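Local structure of phytase (Citrobacter braakii, 3ZHC) at residues B[28-33]-B[355-360]; B[291-296]-B[329-334]; B[372-377]-B[391-396]. The protein belongs, as a phytase, to branch 2 of the histidine phosphatase superfamily, whose members share an alpha/beta fold built round a central beta-sheet. The protein carries 2 engineered substitutions. One frame throughout, in Å; residues are numbered along the deposited sequence.

Contact 1: residues B[28-33]-B[355-360]; sequences MKLERV and VFEKWK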
loop_
_atom_site.group_PDB
_atom_site.type_symbol
_atom_site.label_atom_id
_atom_site.label_comp_id
_atom_site.label_asym_id
_atom_site.label_seq_id
_atom_site.Cartn_x
_atom_site.Cartn_y
_atom_site.Cartn_z
ATOM N N MET B 28 -20.555 26.686 1.645
ATOM C CA MET B 28 -20.982 25.327 2.058
ATOM C C MET B 28 -21.214 25.300 3.550
ATOM O O MET B 28 -20.310 25.619 4.305
ATOM C CB MET B 28 -19.915 24.294 1.679
ATOM C CG MET B 28 -19.761 24.073 0.174
ATOM S SD MET B 28 -21.091 23.080 -0.558
ATOM C CE MET B 28 -20.652 21.468 -0.009
ATOM N N LYS B 29 -22.432 24.912 3.966
ATOM C CA LYS B 29 -22.825 24.844 5.367
ATOM C C LYS B 29 -23.060 23.384 5.806
ATOM O O LYS B 29 -23.803 22.643 5.145
ATOM C CB LYS B 29 -24.113 25.646 5.590
ATOM C CG LYS B 29 -24.527 25.785 7.078
ATOM C CD LYS B 29 -26.012 26.102 7.252
ATOM C CE LYS B 29 -26.423 25.985 8.730
ATOM N NZ LYS B 29 -27.901 26.050 8.927
ATOM N N LEU B 30 -22.434 22.991 6.925
ATOM C CA LEU B 30 -22.594 21.650 7.510
ATOM C C LEU B 30 -23.898 21.597 8.274
ATOM O O LEU B 30 -24.087 22.363 9.215
ATOM C CB LEU B 30 -21.423 21.320 8.450
ATOM C CG LEU B 30 -21.305 19.896 9.008
ATOM C CD1 LEU B 30 -21.099 18.903 7.894
ATOM C CD2 LEU B 30 -20.158 19.816 9.989
ATOM N N GLU B 31 -24.798 20.689 7.874
ATOM C CA GLU B 31 -26.137 20.571 8.502
ATOM C C GLU B 31 -26.339 19.331 9.378
ATOM O O GLU B 31 -27.045 19.412 10.375
ATOM C CB GLU B 31 -27.237 20.651 7.422
ATOM C CG GLU B 31 -27.519 22.108 6.942
ATOM C CD GLU B 31 -28.793 22.234 6.095
ATOM O OE1 GLU B 31 -29.133 21.281 5.332
ATOM O OE2 GLU B 31 -29.455 23.303 6.191
ATOM N N ARG B 32 -25.730 18.196 8.994
ATOM C CA ARG B 32 -25.865 16.919 9.729
ATOM C C ARG B 32 -24.625 16.041 9.613
ATOM O O ARG B 32 -23.935 16.078 8.600
ATOM C CB ARG B 32 -27.047 16.100 9.206
ATOM C CG ARG B 32 -28.360 16.797 9.175
ATOM C CD ARG B 32 -29.427 15.886 8.722
ATOM N NE ARG B 32 -30.711 16.569 8.570
ATOM C CZ ARG B 32 -31.844 15.980 8.168
ATOM N NH1 ARG B 32 -31.877 14.669 7.870
ATOM N NH2 ARG B 32 -32.965 16.703 8.062
ATOM N N VAL B 33 -24.356 15.255 10.661
ATOM C CA VAL B 33 -23.253 14.288 10.667
ATOM C C VAL B 33 -23.694 12.955 11.278
ATOM O O VAL B 33 -24.434 12.919 12.247
ATOM C CB VAL B 33 -21.974 14.827 11.417
ATOM C CG1 VAL B 33 -20.845 13.754 11.474
ATOM C CG2 VAL B 33 -21.447 16.096 10.759
ATOM N N VAL B 355 -16.975 8.966 9.045
ATOM C CA VAL B 355 -17.797 10.178 9.223
ATOM C C VAL B 355 -18.546 10.524 7.936
ATOM O O VAL B 355 -17.928 10.725 6.907
ATOM C CB VAL B 355 -16.909 11.377 9.672
ATOM C CG1 VAL B 355 -17.736 12.629 9.870
ATOM C CG2 VAL B 355 -16.164 11.030 10.954
ATOM N N PHE B 356 -19.876 10.583 8.026
ATOM C CA PHE B 356 -20.754 10.945 6.920
ATOM C C PHE B 356 -21.297 12.344 7.229
ATOM O O PHE B 356 -22.065 12.511 8.174
ATOM C CB PHE B 356 -21.889 9.934 6.775
ATOM C CG PHE B 356 -21.419 8.522 6.519
ATOM C CD1 PHE B 356 -21.096 7.669 7.589
ATOM C CD2 PHE B 356 -21.298 8.034 5.218
ATOM C CE1 PHE B 356 -20.651 6.333 7.351
ATOM C CE2 PHE B 356 -20.860 6.709 4.974
ATOM C CZ PHE B 356 -20.536 5.866 6.050
ATOM N N GLU B 357 -20.880 13.334 6.429
ATOM C CA GLU B 357 -21.244 14.744 6.607
ATOM C C GLU B 357 -22.217 15.212 5.535
ATOM O O GLU B 357 -21.970 14.998 4.375
ATOM C CB GLU B 357 -19.993 15.610 6.521
ATOM C CG GLU B 357 -19.003 15.428 7.665
ATOM C CD GLU B 357 -17.637 16.032 7.372
ATOM O OE1 GLU B 357 -17.488 16.779 6.381
ATOM O OE2 GLU B 357 -16.697 15.755 8.140
ATOM N N LYS B 358 -23.321 15.850 5.952
ATOM C CA LYS B 358 -24.302 16.453 5.032
ATOM C C LYS B 358 -24.018 17.956 4.943
ATOM O O LYS B 358 -24.200 18.685 5.927
ATOM C CB LYS B 358 -25.729 16.212 5.490
ATOM C CG LYS B 358 -26.810 16.701 4.496
ATOM C CD LYS B 358 -28.172 16.359 5.011
ATOM C CE LYS B 358 -29.250 16.876 4.139
ATOM N NZ LYS B 358 -30.604 16.702 4.791
ATOM N N TRP B 359 -23.570 18.395 3.759
ATOM C CA TRP B 359 -23.286 19.793 3.465
ATOM C C TRP B 359 -24.372 20.374 2.548
ATOM O O TRP B 359 -24.799 19.706 1.588
ATOM C CB TRP B 359 -21.931 19.923 2.781
ATOM C CG TRP B 359 -20.793 19.595 3.640
ATOM C CD1 TRP B 359 -20.252 18.358 3.850
ATOM C CD2 TRP B 359 -20.030 20.510 4.423
ATOM N NE1 TRP B 359 -19.192 18.448 4.722
ATOM C CE2 TRP B 359 -19.030 19.760 5.091
ATOM C CE3 TRP B 359 -20.090 21.903 4.630
ATOM C CZ2 TRP B 359 -18.090 20.353 5.959
ATOM C CZ3 TRP B 359 -19.146 22.503 5.499
ATOM C CH2 TRP B 359 -18.165 21.723 6.148
ATOM N N LYS B 360 -24.817 21.608 2.842
ATOM C CA LYS B 360 -25.780 22.332 1.994
ATOM C C LYS B 360 -25.016 23.417 1.250
ATOM O O LYS B 360 -24.335 24.232 1.881
ATOM C CB LYS B 360 -26.909 22.966 2.810
ATOM C CG LYS B 360 -28.041 23.600 1.929
ATOM C CD LYS B 360 -29.131 24.303 2.751
ATOM C CE LYS B 360 -28.649 25.661 3.310
ATOM N NZ LYS B 360 -29.765 26.449 3.979
HETATM O O HOH W 1 -30.432 19.403 6.948
#

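Contact 2: residues B[291-296]-B[329-334]; sequences PLLDMI and ANLSGA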
loop_
_atom_site.group_PDB
_atom_site.type_symbol
_atom_site.label_atom_id
_atom_site.label_comp_id
_atom_site.label_asym_id
_atom_site.label_seq_id
_atom_site.Cartn_x
_atom_site.Cartn_y
_atom_site.Cartn_z
ATOM N N PRO B 291 -28.363 -2.771 7.952
ATOM C CA PRO B 291 -28.987 -1.964 9.015
ATOM C C PRO B 291 -28.284 -0.625 9.272
ATOM O O PRO B 291 -28.956 0.381 9.407
ATOM C CB PRO B 291 -28.883 -2.865 10.238
ATOM C CG PRO B 291 -28.829 -4.194 9.713
ATOM C CD PRO B 291 -28.067 -4.126 8.441
ATOM N N LEU B 292 -26.955 -0.624 9.326
ATOM C CA LEU B 292 -26.189 0.628 9.528
ATOM C C LEU B 292 -26.343 1.588 8.330
ATOM O O LEU B 292 -26.533 2.792 8.526
ATOM C CB LEU B 292 -24.709 0.350 9.852
ATOM C CG LEU B 292 -24.442 -0.025 11.316
ATOM C CD1 LEU B 292 -23.072 -0.687 11.484
ATOM C CD2 LEU B 292 -24.565 1.209 12.236
ATOM N N LEU B 293 -26.266 1.043 7.109
ATOM C CA LEU B 293 -26.529 1.833 5.883
ATOM C C LEU B 293 -27.943 2.455 5.889
ATOM O O LEU B 293 -28.100 3.627 5.517
ATOM C CB LEU B 293 -26.315 0.989 4.630
ATOM C CG LEU B 293 -24.838 0.625 4.360
ATOM C CD1 LEU B 293 -24.730 -0.456 3.322
ATOM C CD2 LEU B 293 -24.052 1.863 3.954
ATOM N N ASP B 294 -28.949 1.675 6.323
ATOM C CA ASP B 294 -30.358 2.172 6.429
ATOM C C ASP B 294 -30.493 3.290 7.452
ATOM O O ASP B 294 -31.191 4.276 7.199
ATOM C CB ASP B 294 -31.335 1.036 6.785
ATOM C CG ASP B 294 -31.561 0.044 5.631
ATOM O OD1 ASP B 294 -31.148 0.301 4.454
ATOM O OD2 ASP B 294 -32.172 -1.012 5.908
ATOM N N MET B 295 -29.824 3.121 8.608
ATOM C CA MET B 295 -29.765 4.147 9.675
ATOM C C MET B 295 -29.084 5.408 9.170
ATOM O O MET B 295 -29.614 6.500 9.330
ATOM C CB MET B 295 -29.014 3.604 10.909
ATOM C CG MET B 295 -28.974 4.547 12.166
ATOM S SD MET B 295 -30.615 4.898 12.878
ATOM C CE MET B 295 -31.033 3.289 13.541
ATOM N N ILE B 296 -27.903 5.248 8.554
ATOM C CA ILE B 296 -27.131 6.386 7.998
ATOM C C ILE B 296 -27.963 7.162 6.981
ATOM O O ILE B 296 -27.982 8.404 6.997
ATOM C CB ILE B 296 -25.818 5.914 7.322
ATOM C CG1 ILE B 296 -24.812 5.394 8.350
ATOM C CG2 ILE B 296 -25.163 7.052 6.517
ATOM C CD1 ILE B 296 -23.790 4.437 7.756
ATOM N N ALA B 329 -15.351 -2.360 8.560
ATOM C CA ALA B 329 -14.945 -3.166 7.406
ATOM C C ALA B 329 -16.161 -3.511 6.500
ATOM O O ALA B 329 -16.029 -3.469 5.295
ATOM C CB ALA B 329 -14.216 -4.407 7.845
ATOM N N ASN B 330 -17.323 -3.841 7.104
ATOM C CA ASN B 330 -18.577 -4.112 6.333
ATOM C C ASN B 330 -19.002 -2.885 5.546
ATOM O O ASN B 330 -19.377 -2.986 4.385
ATOM C CB ASN B 330 -19.755 -4.519 7.223
ATOM C CG ASN B 330 -19.488 -5.757 8.076
ATOM O OD1 ASN B 330 -20.066 -5.890 9.155
ATOM N ND2 ASN B 330 -18.621 -6.653 7.608
ATOM N N LEU B 331 -18.957 -1.723 6.199
ATOM C CA LEU B 331 -19.296 -0.452 5.548
ATOM C C LEU B 331 -18.294 -0.151 4.444
ATOM O O LEU B 331 -18.680 0.233 3.349
ATOM C CB LEU B 331 -19.384 0.705 6.566
ATOM C CG LEU B 331 -20.630 0.669 7.464
ATOM C CD1 LEU B 331 -20.476 1.601 8.671
ATOM C CD2 LEU B 331 -21.902 0.995 6.671
ATOM N N SER B 332 -17.018 -0.337 4.732
ATOM C CA SER B 332 -15.945 -0.135 3.736
ATOM C C SER B 332 -16.150 -1.001 2.479
ATOM O O SER B 332 -16.082 -0.501 1.348
ATOM C CB SER B 332 -14.606 -0.438 4.375
ATOM O OG SER B 332 -13.573 -0.448 3.443
ATOM N N GLY B 333 -16.410 -2.290 2.685
ATOM C CA GLY B 333 -16.617 -3.226 1.572
ATOM C C GLY B 333 -17.905 -3.006 0.778
ATOM O O GLY B 333 -17.901 -3.125 -0.425
ATOM N N ALA B 334 -19.000 -2.691 1.485
ATOM C CA ALA B 334 -20.316 -2.441 0.863
ATOM C C ALA B 334 -20.303 -1.168 0.005
ATOM O O ALA B 334 -20.795 -1.176 -1.114
ATOM C CB ALA B 334 -21.400 -2.355 1.920
#

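Contact 3: residues B[372-377]-B[391-396]; sequences SFVYQT and KPAGKV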
loop_
_atom_site.group_PDB
_atom_site.type_symbol
_atom_site.label_atom_id
_atom_site.label_comp_id
_atom_site.label_asym_id
_atom_site.label_seq_id
_atom_site.Cartn_x
_atom_site.Cartn_y
_atom_site.Cartn_z
ATOM N N SER B 372 -15.469 10.759 5.361
ATOM C CA SER B 372 -14.111 10.837 5.895
ATOM C C SER B 372 -13.839 9.731 6.884
ATOM O O SER B 372 -14.767 9.111 7.403
ATOM C CB SER B 372 -13.910 12.176 6.608
ATOM O OG SER B 372 -14.085 13.247 5.719
ATOM N N PHE B 373 -12.555 9.480 7.138
ATOM C CA PHE B 373 -12.156 8.584 8.222
ATOM C C PHE B 373 -11.319 9.387 9.212
ATOM O O PHE B 373 -10.234 9.821 8.874
ATOM C CB PHE B 373 -11.409 7.324 7.755
ATOM C CG PHE B 373 -11.449 6.217 8.790
ATOM C CD1 PHE B 373 -10.533 6.178 9.823
ATOM C CD2 PHE B 373 -12.447 5.225 8.738
ATOM C CE1 PHE B 373 -10.592 5.153 10.792
ATOM C CE2 PHE B 373 -12.508 4.209 9.700
ATOM C CZ PHE B 373 -11.585 4.174 10.720
ATOM N N VAL B 374 -11.855 9.578 10.430
ATOM C CA VAL B 374 -11.172 10.318 11.516
ATOM C C VAL B 374 -10.620 9.305 12.536
ATOM O O VAL B 374 -11.346 8.413 12.994
ATOM C CB VAL B 374 -12.112 11.337 12.183
ATOM C CG1 VAL B 374 -11.433 12.030 13.342
ATOM C CG2 VAL B 374 -12.578 12.354 11.158
ATOM N N TYR B 375 -9.339 9.462 12.879
ATOM C CA TYR B 375 -8.613 8.513 13.715
ATOM C C TYR B 375 -7.425 9.176 14.414
ATOM O O TYR B 375 -7.095 10.322 14.128
ATOM C CB TYR B 375 -8.077 7.396 12.827
ATOM C CG TYR B 375 -6.936 7.867 11.920
ATOM C CD1 TYR B 375 -7.186 8.677 10.777
ATOM C CD2 TYR B 375 -5.605 7.526 12.209
ATOM C CE1 TYR B 375 -6.118 9.118 9.950
ATOM C CE2 TYR B 375 -4.537 7.960 11.391
ATOM C CZ TYR B 375 -4.794 8.748 10.274
ATOM O OH TYR B 375 -3.761 9.152 9.503
ATOM N N GLN B 376 -6.794 8.428 15.321
ATOM C CA GLN B 376 -5.553 8.835 15.977
ATOM C C GLN B 376 -4.455 7.959 15.489
ATOM O O GLN B 376 -4.647 6.731 15.356
ATOM C CB GLN B 376 -5.660 8.676 17.482
ATOM C CG GLN B 376 -6.569 9.723 18.147
ATOM C CD GLN B 376 -7.356 9.167 19.299
ATOM O OE1 GLN B 376 -8.002 8.149 19.161
ATOM N NE2 GLN B 376 -7.319 9.847 20.445
ATOM N N THR B 377 -3.284 8.552 15.216
ATOM C CA THR B 377 -2.102 7.769 14.869
ATOM C C THR B 377 -1.717 6.918 16.083
ATOM O O THR B 377 -2.112 7.229 17.223
ATOM C CB THR B 377 -0.900 8.643 14.433
ATOM O OG1 THR B 377 -0.554 9.558 15.472
ATOM C CG2 THR B 377 -1.230 9.431 13.165
ATOM N N LYS B 391 -3.695 20.939 16.927
ATOM C CA LYS B 391 -3.128 19.588 16.915
ATOM C C LYS B 391 -4.290 18.639 16.557
ATOM O O LYS B 391 -4.855 17.984 17.433
ATOM C CB LYS B 391 -2.523 19.245 18.283
ATOM C CG LYS B 391 -1.497 20.273 18.864
ATOM C CD LYS B 391 -0.073 20.123 18.289
ATOM C CE LYS B 391 0.949 20.928 19.151
ATOM N NZ LYS B 391 2.395 20.625 18.825
ATOM N N PRO B 392 -4.662 18.568 15.254
ATOM C CA PRO B 392 -5.858 17.804 14.896
ATOM C C PRO B 392 -5.667 16.301 14.874
ATOM O O PRO B 392 -4.530 15.797 14.811
ATOM C CB PRO B 392 -6.154 18.303 13.475
ATOM C CG PRO B 392 -4.814 18.569 12.915
ATOM C CD PRO B 392 -4.003 19.116 14.048
ATOM N N ALA B 393 -6.794 15.593 14.924
ATOM C CA ALA B 393 -6.818 14.154 14.744
ATOM C C ALA B 393 -6.523 13.883 13.291
ATOM O O ALA B 393 -6.705 14.767 12.442
ATOM C CB ALA B 393 -8.180 13.585 15.122
ATOM N N GLY B 394 -6.063 12.676 12.990
ATOM C CA GLY B 394 -5.853 12.265 11.615
ATOM C C GLY B 394 -7.196 12.260 10.879
ATOM O O GLY B 394 -8.232 11.938 11.465
ATOM N N LYS B 395 -7.172 12.637 9.607
ATOM C CA LYS B 395 -8.372 12.659 8.772
ATOM C C LYS B 395 -7.975 12.319 7.337
ATOM O O LYS B 395 -7.090 12.983 6.755
ATOM C CB LYS B 395 -9.069 14.017 8.859
ATOM C CG LYS B 395 -10.454 14.062 8.218
ATOM C CD LYS B 395 -11.242 15.337 8.626
ATOM C CE LYS B 395 -12.711 15.306 8.085
ATOM N NZ LYS B 395 -13.611 16.419 8.624
ATOM N N VAL B 396 -8.614 11.276 6.787
ATOM C CA VAL B 396 -8.407 10.824 5.425
ATOM C C VAL B 396 -9.706 11.030 4.655
ATOM O O VAL B 396 -10.762 10.548 5.074
ATOM C CB VAL B 396 -7.985 9.331 5.366
ATOM C CG1 VAL B 396 -7.998 8.816 3.928
ATOM C CG2 VAL B 396 -6.604 9.135 5.990
#

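Contact 1: residues B[28-33]-B[355-360]
L30 and W359 face each other on neighbouring strands, and the leucine fills the hollow over the indole. Its CD1 stands 3.8 Å from the centroid of the five-membered ring of W359, 20° off the ring normal, a CH-pi contact. NE1 of W359 bonds E357 OE1 at 2.9 Å, close to the ring plane, which helps to fix the rotation of the indole. M28 curls in from the strand end: bent at chi2 and chi3, its flexible chain brings CE to 3.4 Å from W359 CB. Farther along, V33 CG1 packs against V355 CG1, a beta-branched pair suited to an extended strand; helix 71-90 closes this side with W87 and F88.

Segments 28-33 and 355-360 pair antiparallel within the central mixed sheet, and a classic beta bulge interrupts them where E31 and R32 both face K358. E31 N takes K358 O at 2.9 Å in a nearly straight bond, whereas R32 N reaches the same oxygen only weakly; K358 N returns a bond to R32 O.

On the other face R32 and K358 run side by side, both long and extended, their aliphatic parts touching. K358 NZ ends 3.6 Å above the centre of the R32 guanidinium plane, an approach of like charges unfavourable by itself. Carbonyl oxygens from the end of helix 282-301 and just beyond probably ease it: A299 and T302 accept from R32, L300 from K358. E31 crosses the K360 chain at a slant; its OE2 touches K360 CD and makes a long salt bridge, 3.9 Å, with K360 NZ, while OE1 accepts a bond from a water.

Contact 2: residues B[291-296]-B[329-334]
Two helices of the alpha/beta fold, 282-301 and 325-335, meet here in the buried interior through leucine, isoleucine and alanine side chains. The two short segments cross steeply, at 77°, and their axes stay 10.9 Å apart, a spacing that long aliphatic side chains must bridge.

L331 is the side chain that reaches across. One of its methyls, CD2, lies among three residues of segment 291-296. The nearest is L293, whose CD2 sits 3.6 Å from CD2 of L331; the two leucines slide past each other in opposite directions, so that flank meets flank and L293 CG also comes within 3.8 Å of the same methyl. I296 approaches differently, tip to tip, its CD1 4.1 Å from L331 CD2. L292 adds its CB at 4.3 Å from L331 CD2, a looser touch. In both L293 and L331 CG is anti to the carbonyl carbon (chi1 -70° and -73°), which swings the branched ends into the space between the helices although neither side chain sets out straight at its partner.

One turn on from L331, A334 offers only a methyl. That small bump suits a place beside a larger branch: L293 CD1 lies 4.1 Å from A334 CB, so L293 meets L331 with one methyl and A334 with the other. Branched aliphatic residues fit here because they fill space without polar atoms that would need partners.

A289, just before segment 291-296 in the same helix, also touches L331 and A334, while V36 of strand 28-38 touches both L331 and I296. L292 reaches I321 of strand 318-323. Helices packed on one another and on parallel strands of a central sheet are typical of a helical layer of the alpha/beta fold of histidine phosphatases.

Contact 3: residues B[372-377]-B[391-396]
Y375 lays its ring against G394, whose CA sits over one face, 4.0 Å from the ring centroid, a CH-pi contact. The tyrosine gets there because its CG stands between the backbone N and the carbonyl carbon (chi1 71°), turning the ring across the neighbouring strand. Glycine is the fitting partner, since a beta-carbon at this position would run into the ring. V396 CG2 adds a methyl 4.0 Å from CE1 of Y375.

On the opposite face V374 meets A393 and K395. Its CG1 lies 4.0 Å from A393 CB, and its CG2 touches the aliphatic run of K395, which is extended beyond CG and carries CE to 3.4 Å from S372 OG. A lysine suits this place because its methylenes can pack on valine while its amine travels on.

The backbones hold these groups in register. F373 and V396 form a hydrogen-bonded antiparallel pair, with F373 N to V396 O at 2.9 Å and V396 N to F373 O at 3.0 Å. At the next such pair, Y375 N reaches G394 O from above the carbonyl plane, and the return bond from G394 N is weak; here the strand pairing ends and the chains continue as loops.

Farther out, Y375 OH bonds P342 O, fixing the far end of the ring. K395 makes a cation-pi contact with W87 of helix 71-90. V396 also packs on Q61 of the second subunit. Just after the strand, T377 serves as N-cap of helix 378-382, its OG1 bonded to D380 N. Strands 366-375 and 394-398 are thus antiparallel neighbours in the central mixed sheet, joined by a connection that holds this short helix.

In the fold
Contacts 1 and 3 belong to one sheet: strands 353-361 and 366-375 are neighbours in it, and the two contacts, with centres 17 Å apart, join through V355 N and S372 O at 2.8 Å, a probable hydrogen bond. Their side chains also meet, with E357 OE2 3.2 Å from K395 NZ in a salt bridge. Contact 2 lies in the helical layer against that sheet. Its centre is 18 Å from that of contact 1, yet F356 CE1 touches I296 CD1 at 3.7 Å, linking strand to helix. Contacts 2 and 3 do not touch; their nearest atoms are about 7 Å apart, and strand 353-361 connects with both.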